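Long-range contacts in putative OmpA family lipoprotein (Burkholderia cenocepacia, PDB 5LKW), which binds diaminopimelic acid, a building block of peptidoglycan, and probably acts in the Tol-Pal system in outer membrane integrity and invagination during cell division: residues I18-D23 and R114-V119; R48-Q53 and S88-V93; S11-R16 and M35-Q40. One frame throughout, in Å; residues are numbered along the deposited sequence.

Interactions 1 and 2 build the sheet of the OmpA-like domain of this lipoprotein; interaction 3 lays the loop before it on helix 32-44, with H38 reaching L118. The three centres lie about 14 to 15 Å apart. In the four-stranded mixed sheet, ordered 17-19, 115-120, 50-55, 90-96, interaction 1 pairs the first two strands and interaction 2 the last two. They meet in the middle, where V119 N lies 2.6 Å from L51 O. Along the chain, interaction 2 falls wholly between the two segments of interaction 1, while interaction 3 alternates with interaction 1. One sheet thus joins the ligand pocket, at the loop end of interaction 1, to the crossover of interaction 2.

Interaction 1: I18-D23 and R114-V119; sequences IYFDFD and RRADLV. With API (2,6-diaminopimelic acid), chain C.
R114 reaches along F20 and the turn after strand 17-19. CB lies 3.5 Å from F20 O. CG sits beside the carboxylate of diaminopimelic acid, and CD comes within 3.1 Å of its OXT. The chain then bends at chi3 (-64°), placing NE to donate to F20 O at 3.0 Å, with F20 O close to the guanidinium plane of R114. F22 CA lies over one guanidinium face. At the tip, NH2 hydrogen-bonds a water 2.7 Å away that also donates to D21 OD1, itself salt-bridged to K28, while NH1 makes a salt bridge with D57. The ligand's OXT also accepts from D23 N (2.8 Å), so turn and arginine close round it.

Behind this pocket the strands pair antiparallel. I18 and A116 exchange two backbone bonds, and R115 CG lies over one face of the Y19 ring in a CH-pi contact. The R115 guanidinium grips D117 side-on through NE and NH2, and NH1 bonds Q112 O. Past the strand end, F20 CE2 meets A116 CB, on the face that A116 shares with I18. F20 and A116 pack on V76 of helix 62-82, I18 on M35 of helix 32-44; strand 50-55 continues the sheet beyond 115-120.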
loop_
_atom_site.group_PDB
_atom_site.type_symbol
_atom_site.label_atom_id
_atom_site.label_comp_id
_atom_site.label_asym_id
_atom_site.label_seq_id
_atom_site.Cartn_x
_atom_site.Cartn_y
_atom_site.Cartn_z
ATOM N N ILE A 18 -2.898 -3.438 -0.813
ATOM C CA ILE A 18 -2.333 -4.594 -0.111
ATOM C C ILE A 18 -3.008 -4.576 1.267
ATOM O O ILE A 18 -2.993 -3.584 1.934
ATOM C CB ILE A 18 -0.775 -4.503 0.062
ATOM C CG1 ILE A 18 -0.044 -4.585 -1.271
ATOM C CG2 ILE A 18 -0.249 -5.626 0.931
ATOM C CD1 ILE A 18 -0.298 -3.419 -2.177
ATOM N N TYR A 19 -3.585 -5.692 1.679
ATOM C CA TYR A 19 -4.198 -5.835 3.004
ATOM C C TYR A 19 -3.379 -6.640 4.006
ATOM O O TYR A 19 -2.571 -7.518 3.628
ATOM C CB TYR A 19 -5.531 -6.526 2.824
ATOM C CG TYR A 19 -6.487 -5.680 2.012
ATOM C CD1 TYR A 19 -7.424 -4.805 2.658
ATOM C CD2 TYR A 19 -6.443 -5.728 0.622
ATOM C CE1 TYR A 19 -8.368 -4.072 1.917
ATOM C CE2 TYR A 19 -7.389 -4.997 -0.158
ATOM C CZ TYR A 19 -8.349 -4.183 0.496
ATOM O OH TYR A 19 -9.235 -3.454 -0.311
ATOM N N PHE A 20 -3.571 -6.316 5.283
ATOM C CA PHE A 20 -2.743 -6.829 6.351
ATOM C C PHE A 20 -3.581 -7.500 7.467
ATOM O O PHE A 20 -4.730 -7.126 7.734
ATOM C CB PHE A 20 -1.889 -5.673 6.970
ATOM C CG PHE A 20 -0.892 -5.070 6.015
ATOM C CD1 PHE A 20 0.441 -5.525 5.963
ATOM C CD2 PHE A 20 -1.294 -4.024 5.166
ATOM C CE1 PHE A 20 1.392 -4.911 5.008
ATOM C CE2 PHE A 20 -0.434 -3.439 4.288
ATOM C CZ PHE A 20 0.915 -3.912 4.158
ATOM N N ASP A 21 -2.975 -8.462 8.154
ATOM C CA ASP A 21 -3.569 -9.019 9.352
ATOM C C ASP A 21 -3.537 -8.035 10.526
ATOM O O ASP A 21 -2.812 -7.031 10.522
ATOM C CB ASP A 21 -2.840 -10.300 9.749
ATOM C CG ASP A 21 -3.171 -11.422 8.837
ATOM O OD1 ASP A 21 -4.084 -11.247 7.988
ATOM O OD2 ASP A 21 -2.522 -12.451 8.992
ATOM N N PHE A 22 -4.316 -8.368 11.542
ATOM C CA PHE A 22 -4.466 -7.534 12.695
ATOM C C PHE A 22 -3.084 -7.283 13.270
ATOM O O PHE A 22 -2.329 -8.233 13.504
ATOM C CB PHE A 22 -5.398 -8.277 13.662
ATOM C CG PHE A 22 -5.079 -8.109 15.105
ATOM C CD1 PHE A 22 -5.725 -7.127 15.862
ATOM C CD2 PHE A 22 -4.201 -9.011 15.746
ATOM C CE1 PHE A 22 -5.456 -6.999 17.248
ATOM C CE2 PHE A 22 -3.914 -8.892 17.100
ATOM C CZ PHE A 22 -4.536 -7.876 17.860
ATOM N N ASP A 23 -2.742 -6.012 13.466
ATOM C CA ASP A 23 -1.496 -5.671 14.081
ATOM C C ASP A 23 -0.279 -6.092 13.220
ATOM O O ASP A 23 0.867 -6.060 13.675
ATOM C CB ASP A 23 -1.444 -6.363 15.454
ATOM C CG ASP A 23 -1.146 -5.434 16.571
ATOM O OD1 ASP A 23 -0.867 -4.221 16.314
ATOM O OD2 ASP A 23 -1.222 -5.935 17.729
ATOM N N ARG A 114 -7.078 -2.020 7.127
ATOM C CA ARG A 114 -5.682 -2.449 7.425
ATOM C C ARG A 114 -5.048 -2.681 6.076
ATOM O O ARG A 114 -5.095 -3.782 5.564
ATOM C CB ARG A 114 -5.679 -3.758 8.189
ATOM C CG ARG A 114 -6.253 -3.654 9.635
ATOM C CD ARG A 114 -5.898 -4.939 10.423
ATOM N NE ARG A 114 -6.504 -6.175 9.899
ATOM C CZ ARG A 114 -7.756 -6.577 10.133
ATOM N NH1 ARG A 114 -8.557 -5.820 10.907
ATOM N NH2 ARG A 114 -8.198 -7.780 9.634
ATOM N N ARG A 115 -4.598 -1.599 5.462
ATOM C CA ARG A 115 -4.458 -1.529 4.019
ATOM C C ARG A 115 -3.381 -0.545 3.641
ATOM O O ARG A 115 -3.204 0.497 4.314
ATOM C CB ARG A 115 -5.781 -1.049 3.372
ATOM C CG ARG A 115 -5.941 -1.335 1.850
ATOM C CD ARG A 115 -7.332 -0.764 1.280
ATOM N NE ARG A 115 -7.232 0.687 1.336
ATOM C CZ ARG A 115 -7.724 1.486 2.276
ATOM N NH1 ARG A 115 -8.506 1.027 3.273
ATOM N NH2 ARG A 115 -7.404 2.782 2.223
ATOM N N ALA A 116 -2.689 -0.850 2.537
ATOM C CA ALA A 116 -1.736 0.109 1.938
ATOM C C ALA A 116 -2.082 0.283 0.502
ATOM O O ALA A 116 -2.255 -0.733 -0.196
ATOM C CB ALA A 116 -0.233 -0.414 2.070
ATOM N N ASP A 117 -2.187 1.556 0.054
ATOM C CA ASP A 117 -2.522 1.868 -1.327
ATOM C C ASP A 117 -1.334 2.475 -2.082
ATOM O O ASP A 117 -0.653 3.393 -1.572
ATOM C CB ASP A 117 -3.689 2.896 -1.435
ATOM C CG ASP A 117 -4.943 2.474 -0.684
ATOM O OD1 ASP A 117 -5.338 1.275 -0.760
ATOM O OD2 ASP A 117 -5.558 3.381 -0.049
ATOM N N LEU A 118 -1.223 2.043 -3.346
ATOM C CA LEU A 118 -0.279 2.594 -4.307
ATOM C C LEU A 118 -1.015 3.726 -4.958
ATOM O O LEU A 118 -1.978 3.488 -5.697
ATOM C CB LEU A 118 0.125 1.516 -5.342
ATOM C CG LEU A 118 1.115 0.378 -4.964
ATOM C CD1 LEU A 118 0.599 -0.525 -3.969
ATOM C CD2 LEU A 118 1.408 -0.504 -6.173
ATOM N N VAL A 119 -0.590 4.966 -4.680
ATOM C CA VAL A 119 -1.305 6.125 -5.259
ATOM C C VAL A 119 -0.386 6.797 -6.313
ATOM O O VAL A 119 0.605 7.452 -5.991
ATOM C CB VAL A 119 -1.777 7.100 -4.168
ATOM C CG1 VAL A 119 -2.681 8.211 -4.768
ATOM C CG2 VAL A 119 -2.477 6.318 -2.950
HETATM C C API C . -4.395 -2.640 12.901
HETATM C CA API C . -4.563 -2.286 14.359
HETATM C C3 API C . -5.273 -3.292 15.265
HETATM C C4 API C . -5.312 -2.717 16.696
HETATM C C5 API C . -4.810 -3.671 17.795
HETATM C C6 API C . -4.686 -3.024 19.188
HETATM O O API C . -4.731 -1.764 12.117
HETATM O OXT API C . -3.941 -3.719 12.454
HETATM N N API C . -5.361 -1.061 14.372
HETATM O O HOH W 1 -6.771 -9.722 8.339
#

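Interaction 2: R48-Q53 and S88-V93; sequences RHVLIQ and SQMEAV
Q89 and H49 cross at about a right angle just ahead of the V50-M90 pair, with imidazole and amide planes 48° apart. The imidazole lies with one face over the backbone of Q89: Q89 CA sits above the ring centre, 4.0 Å from the centroid, in a CH-pi contact. The extended Q89 side chain carries NE2 to R48 O, to which it donates (2.8 Å) in the carbonyl plane, on a lone pair. That nitrogen also bonds L42 O of helix 32-44, and OE1 accepts from N86, so both ends of the amide have partners.

From V50 on, the strands run parallel, 20° apart, and the side chains of V50 and M90, L51 and E91, and Q53 and V93 lie side by side. V50 CG1 occupies the crowded position between backbone N and carbonyl carbon (chi1 64°), and meets M90 CG at 3.8 Å. L51 and E91 point the same way on the other face, yet L51 turns across V93 at about a right angle, its CD1 3.9 Å from V93 CG2. Q53 CG in turn flanks that same methyl. Backbone bonds alternate between the strands, the straightest being I52 N to E91 O at 2.7 Å.

I52, M90 and A92 face helix 62-82, which links the strands. This is a beta-alpha-beta crossover, whose parallel pair forms one edge of the OmpA-like domain's sheet, with 90-96 its outermost strand within this chain.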
loop_
_atom_site.group_PDB
_atom_site.type_symbol
_atom_site.label_atom_id
_atom_site.label_comp_id
_atom_site.label_asym_id
_atom_site.label_seq_id
_atom_site.Cartn_x
_atom_site.Cartn_y
_atom_site.Cartn_z
ATOM N N ARG A 48 7.531 8.008 -13.624
ATOM C CA ARG A 48 6.405 7.645 -12.746
ATOM C C ARG A 48 6.742 7.586 -11.272
ATOM O O ARG A 48 7.627 6.865 -10.864
ATOM C CB ARG A 48 5.797 6.305 -13.162
ATOM C CG ARG A 48 4.770 6.436 -14.227
ATOM C CD ARG A 48 3.604 7.270 -13.687
ATOM N NE ARG A 48 2.488 7.261 -14.622
ATOM C CZ ARG A 48 1.366 7.953 -14.465
ATOM N NH1 ARG A 48 1.173 8.717 -13.390
ATOM N NH2 ARG A 48 0.425 7.850 -15.379
ATOM N N HIS A 49 5.981 8.347 -10.494
ATOM C CA HIS A 49 6.081 8.377 -9.056
ATOM C C HIS A 49 4.814 7.801 -8.381
ATOM O O HIS A 49 3.695 8.044 -8.826
ATOM C CB HIS A 49 6.377 9.797 -8.597
ATOM C CG HIS A 49 7.812 10.192 -8.789
ATOM N ND1 HIS A 49 8.481 10.014 -9.985
ATOM C CD2 HIS A 49 8.711 10.736 -7.933
ATOM C CE1 HIS A 49 9.724 10.444 -9.865
ATOM N NE2 HIS A 49 9.886 10.896 -8.632
ATOM N N VAL A 50 5.016 7.045 -7.308
ATOM C CA VAL A 50 3.907 6.396 -6.613
ATOM C C VAL A 50 4.015 6.814 -5.154
ATOM O O VAL A 50 5.090 6.815 -4.568
ATOM C CB VAL A 50 3.933 4.835 -6.784
ATOM C CG1 VAL A 50 5.173 4.208 -6.143
ATOM C CG2 VAL A 50 2.684 4.181 -6.239
ATOM N N LEU A 51 2.881 7.197 -4.588
ATOM C CA LEU A 51 2.796 7.443 -3.177
ATOM C C LEU A 51 2.222 6.197 -2.542
ATOM O O LEU A 51 1.152 5.753 -2.926
ATOM C CB LEU A 51 1.848 8.609 -2.929
ATOM C CG LEU A 51 1.717 9.082 -1.507
ATOM C CD1 LEU A 51 2.980 9.826 -1.023
ATOM C CD2 LEU A 51 0.455 10.003 -1.457
ATOM N N ILE A 52 2.901 5.658 -1.539
ATOM C CA ILE A 52 2.408 4.440 -0.890
ATOM C C ILE A 52 1.889 4.860 0.479
ATOM O O ILE A 52 2.665 5.229 1.328
ATOM C CB ILE A 52 3.546 3.365 -0.721
ATOM C CG1 ILE A 52 4.096 2.866 -2.084
ATOM C CG2 ILE A 52 3.075 2.139 0.116
ATOM C CD1 ILE A 52 5.543 2.387 -1.881
ATOM N N GLN A 53 0.568 4.799 0.671
ATOM C CA GLN A 53 -0.145 5.238 1.884
ATOM C C GLN A 53 -0.603 4.021 2.729
ATOM O O GLN A 53 -1.432 3.208 2.271
ATOM C CB GLN A 53 -1.413 6.000 1.509
ATOM C CG GLN A 53 -1.258 7.148 0.531
ATOM C CD GLN A 53 -2.519 7.976 0.470
ATOM O OE1 GLN A 53 -3.586 7.475 0.120
ATOM N NE2 GLN A 53 -2.407 9.248 0.821
ATOM N N SER A 88 13.705 6.907 -5.551
ATOM C CA SER A 88 13.222 8.205 -6.030
ATOM C C SER A 88 11.824 8.140 -6.666
ATOM O O SER A 88 11.189 9.170 -6.855
ATOM C CB SER A 88 14.187 8.819 -7.059
ATOM O OG SER A 88 14.039 8.141 -8.299
ATOM N N GLN A 89 11.329 6.956 -7.018
ATOM C CA GLN A 89 9.971 6.933 -7.560
ATOM C C GLN A 89 8.910 6.545 -6.522
ATOM O O GLN A 89 7.739 6.384 -6.871
ATOM C CB GLN A 89 9.871 6.061 -8.795
ATOM C CG GLN A 89 10.723 6.496 -9.984
ATOM C CD GLN A 89 10.763 5.401 -11.042
ATOM O OE1 GLN A 89 11.741 4.668 -11.148
ATOM N NE2 GLN A 89 9.662 5.227 -11.764
ATOM N N MET A 90 9.328 6.402 -5.257
ATOM C CA MET A 90 8.474 5.834 -4.213
ATOM C C MET A 90 8.543 6.698 -2.986
ATOM O O MET A 90 9.637 7.081 -2.551
ATOM C CB MET A 90 8.969 4.428 -3.852
ATOM C CG MET A 90 8.687 3.415 -4.952
ATOM S SD MET A 90 9.075 1.767 -4.435
ATOM C CE MET A 90 10.860 1.971 -4.041
ATOM N N GLU A 91 7.381 6.984 -2.412
ATOM C CA GLU A 91 7.332 7.686 -1.133
ATOM C C GLU A 91 6.380 6.911 -0.194
ATOM O O GLU A 91 5.233 6.659 -0.575
ATOM C CB GLU A 91 6.874 9.129 -1.336
ATOM C CG GLU A 91 7.019 9.998 -0.053
ATOM C CD GLU A 91 6.465 11.408 -0.274
ATOM O OE1 GLU A 91 6.228 11.741 -1.450
ATOM O OE2 GLU A 91 6.259 12.163 0.692
ATOM N N ALA A 92 6.881 6.473 0.974
ATOM C CA ALA A 92 6.040 5.723 1.954
ATOM C C ALA A 92 5.520 6.727 2.976
ATOM O O ALA A 92 6.312 7.374 3.656
ATOM C CB ALA A 92 6.844 4.661 2.664
ATOM N N VAL A 93 4.205 6.903 3.051
ATOM C CA VAL A 93 3.588 7.715 4.123
ATOM C C VAL A 93 2.494 6.956 4.912
ATOM O O VAL A 93 1.967 5.928 4.452
ATOM C CB VAL A 93 2.978 9.003 3.566
ATOM C CG1 VAL A 93 4.075 9.883 3.007
ATOM C CG2 VAL A 93 1.885 8.681 2.494
#

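Interaction 3: S11-R16 and M35-Q40; sequences SPLAKR and MQQHAQ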
loop_
_atom_site.group_PDB
_atom_site.type_symbol
_atom_site.label_atom_id
_atom_site.label_comp_id
_atom_site.label_asym_id
_atom_site.label_seq_id
_atom_site.Cartn_x
_atom_site.Cartn_y
_atom_site.Cartn_z
ATOM N N SER A 11 -6.252 -4.205 -16.689
ATOM C CA SER A 11 -4.839 -4.462 -16.478
ATOM C C SER A 11 -4.634 -4.904 -15.010
ATOM O O SER A 11 -5.342 -4.393 -14.123
ATOM C CB SER A 11 -4.051 -3.191 -16.792
ATOM O OG SER A 11 -2.801 -3.168 -16.136
ATOM N N PRO A 12 -3.718 -5.873 -14.759
ATOM C CA PRO A 12 -3.400 -6.364 -13.391
ATOM C C PRO A 12 -2.892 -5.244 -12.491
ATOM O O PRO A 12 -2.824 -5.399 -11.270
ATOM C CB PRO A 12 -2.282 -7.403 -13.616
ATOM C CG PRO A 12 -1.791 -7.191 -14.998
ATOM C CD PRO A 12 -2.898 -6.539 -15.791
ATOM N N LEU A 13 -2.545 -4.122 -13.120
ATOM C CA LEU A 13 -2.139 -2.934 -12.455
ATOM C C LEU A 13 -3.300 -2.176 -11.823
ATOM O O LEU A 13 -3.049 -1.310 -11.017
ATOM C CB LEU A 13 -1.379 -2.019 -13.423
ATOM C CG LEU A 13 0.156 -2.002 -13.513
ATOM C CD1 LEU A 13 0.850 -3.302 -13.098
ATOM C CD2 LEU A 13 0.526 -1.661 -14.937
ATOM N N ALA A 14 -4.555 -2.507 -12.162
ATOM C CA ALA A 14 -5.706 -1.820 -11.566
ATOM C C ALA A 14 -5.833 -2.183 -10.101
ATOM O O ALA A 14 -6.573 -1.552 -9.385
ATOM C CB ALA A 14 -7.035 -2.150 -12.290
ATOM N N LYS A 15 -5.172 -3.244 -9.675
ATOM C CA LYS A 15 -5.293 -3.648 -8.278
ATOM C C LYS A 15 -4.176 -2.934 -7.528
ATOM O O LYS A 15 -2.986 -3.182 -7.778
ATOM C CB LYS A 15 -5.267 -5.176 -8.092
ATOM C CG LYS A 15 -5.902 -5.612 -6.708
ATOM C CD LYS A 15 -5.104 -6.723 -6.031
ATOM C CE LYS A 15 -5.714 -7.178 -4.702
ATOM N NZ LYS A 15 -5.473 -6.395 -3.445
ATOM N N ARG A 16 -4.572 -2.043 -6.626
ATOM C CA ARG A 16 -3.658 -1.110 -5.972
ATOM C C ARG A 16 -3.658 -1.119 -4.445
ATOM O O ARG A 16 -3.076 -0.235 -3.825
ATOM C CB ARG A 16 -3.877 0.317 -6.522
ATOM C CG ARG A 16 -3.248 0.403 -7.876
ATOM C CD ARG A 16 -3.430 1.691 -8.642
ATOM N NE ARG A 16 -3.532 1.386 -10.094
ATOM C CZ ARG A 16 -3.710 2.310 -11.041
ATOM N NH1 ARG A 16 -3.781 3.587 -10.710
ATOM N NH2 ARG A 16 -3.830 1.960 -12.323
ATOM N N MET A 35 3.327 -7.126 -6.593
ATOM C CA MET A 35 4.526 -6.298 -6.384
ATOM C C MET A 35 5.403 -6.293 -7.676
ATOM O O MET A 35 5.986 -5.262 -8.059
ATOM C CB MET A 35 5.375 -6.829 -5.203
ATOM C CG MET A 35 4.802 -6.703 -3.721
ATOM S SD MET A 35 4.403 -5.019 -3.255
ATOM C CE MET A 35 2.787 -4.819 -4.059
ATOM N N GLN A 36 5.484 -7.460 -8.317
ATOM C CA GLN A 36 6.266 -7.661 -9.533
ATOM C C GLN A 36 5.678 -6.882 -10.691
ATOM O O GLN A 36 6.406 -6.215 -11.445
ATOM C CB GLN A 36 6.360 -9.160 -9.834
ATOM C CG GLN A 36 7.002 -9.857 -8.639
ATOM C CD GLN A 36 7.477 -11.266 -8.872
ATOM O OE1 GLN A 36 6.704 -12.227 -8.694
ATOM N NE2 GLN A 36 8.781 -11.417 -9.191
ATOM N N GLN A 37 4.352 -6.940 -10.815
ATOM C CA GLN A 37 3.697 -6.157 -11.825
ATOM C C GLN A 37 3.962 -4.676 -11.639
ATOM O O GLN A 37 4.446 -3.999 -12.573
ATOM C CB GLN A 37 2.206 -6.467 -11.883
ATOM C CG GLN A 37 1.872 -7.504 -12.946
ATOM C CD GLN A 37 0.999 -8.638 -12.430
ATOM O OE1 GLN A 37 0.678 -8.714 -11.236
ATOM N NE2 GLN A 37 0.614 -9.543 -13.336
ATOM N N HIS A 38 3.661 -4.166 -10.451
ATOM C CA HIS A 38 3.936 -2.750 -10.202
ATOM C C HIS A 38 5.396 -2.349 -10.380
ATOM O O HIS A 38 5.653 -1.320 -11.000
ATOM C CB HIS A 38 3.321 -2.254 -8.898
ATOM C CG HIS A 38 1.840 -2.039 -9.007
ATOM N ND1 HIS A 38 0.919 -3.032 -8.734
ATOM C CD2 HIS A 38 1.126 -0.966 -9.430
ATOM C CE1 HIS A 38 -0.299 -2.564 -8.940
ATOM N NE2 HIS A 38 -0.201 -1.319 -9.377
ATOM N N ALA A 39 6.314 -3.173 -9.848
ATOM C CA ALA A 39 7.760 -2.964 -9.984
ATOM C C ALA A 39 8.186 -2.845 -11.460
ATOM O O ALA A 39 8.956 -1.953 -11.809
ATOM C CB ALA A 39 8.548 -4.069 -9.300
ATOM N N GLN A 40 7.678 -3.748 -12.295
ATOM C CA GLN A 40 7.998 -3.755 -13.719
ATOM C C GLN A 40 7.518 -2.452 -14.363
ATOM O O GLN A 40 8.283 -1.788 -15.071
ATOM C CB GLN A 40 7.376 -4.984 -14.411
ATOM C CG GLN A 40 7.891 -5.322 -15.813
ATOM C CD GLN A 40 9.407 -5.225 -15.950
ATOM O OE1 GLN A 40 10.164 -5.798 -15.155
ATOM N NE2 GLN A 40 9.855 -4.513 -16.980
#
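The H38 imidazole has L13 over one face: L13 CD1 stands 4.2 Å from the centroid, almost exactly on the ring normal, a CH-pi contact. At the ring's edge, near its plane, K15 O comes 3.0 Å from CE1. NE2 gives L13 O a weak, bent hydrogen bond of 3.3 Å, with 128° at the hydrogen; ND1 bonds L34 O. The R16 guanidinium stands nearly perpendicular to the imidazole, their planes 83° apart, and its NE donates a far straighter bond to the same L13 O (2.9 Å, 171°), while its NH2 bonds L6 O. One carbonyl thus serves both side chains.

The rest is van der Waals packing. The L13 methyl that covers the ring also touches Q37 CB at 3.7 Å, while P12 lies across the Q37 side chain at about a right angle. Within the loop, S11 OG accepts from L13 N in an ST turn.

The loop therefore lies on one side of helix 32-44, with L13 also touching Y41. H38 packs on L118 of strand 115-120 and on M80 of helix 62-82, and R16 pairs through its backbone with L118, where the loop runs into strand 17-19.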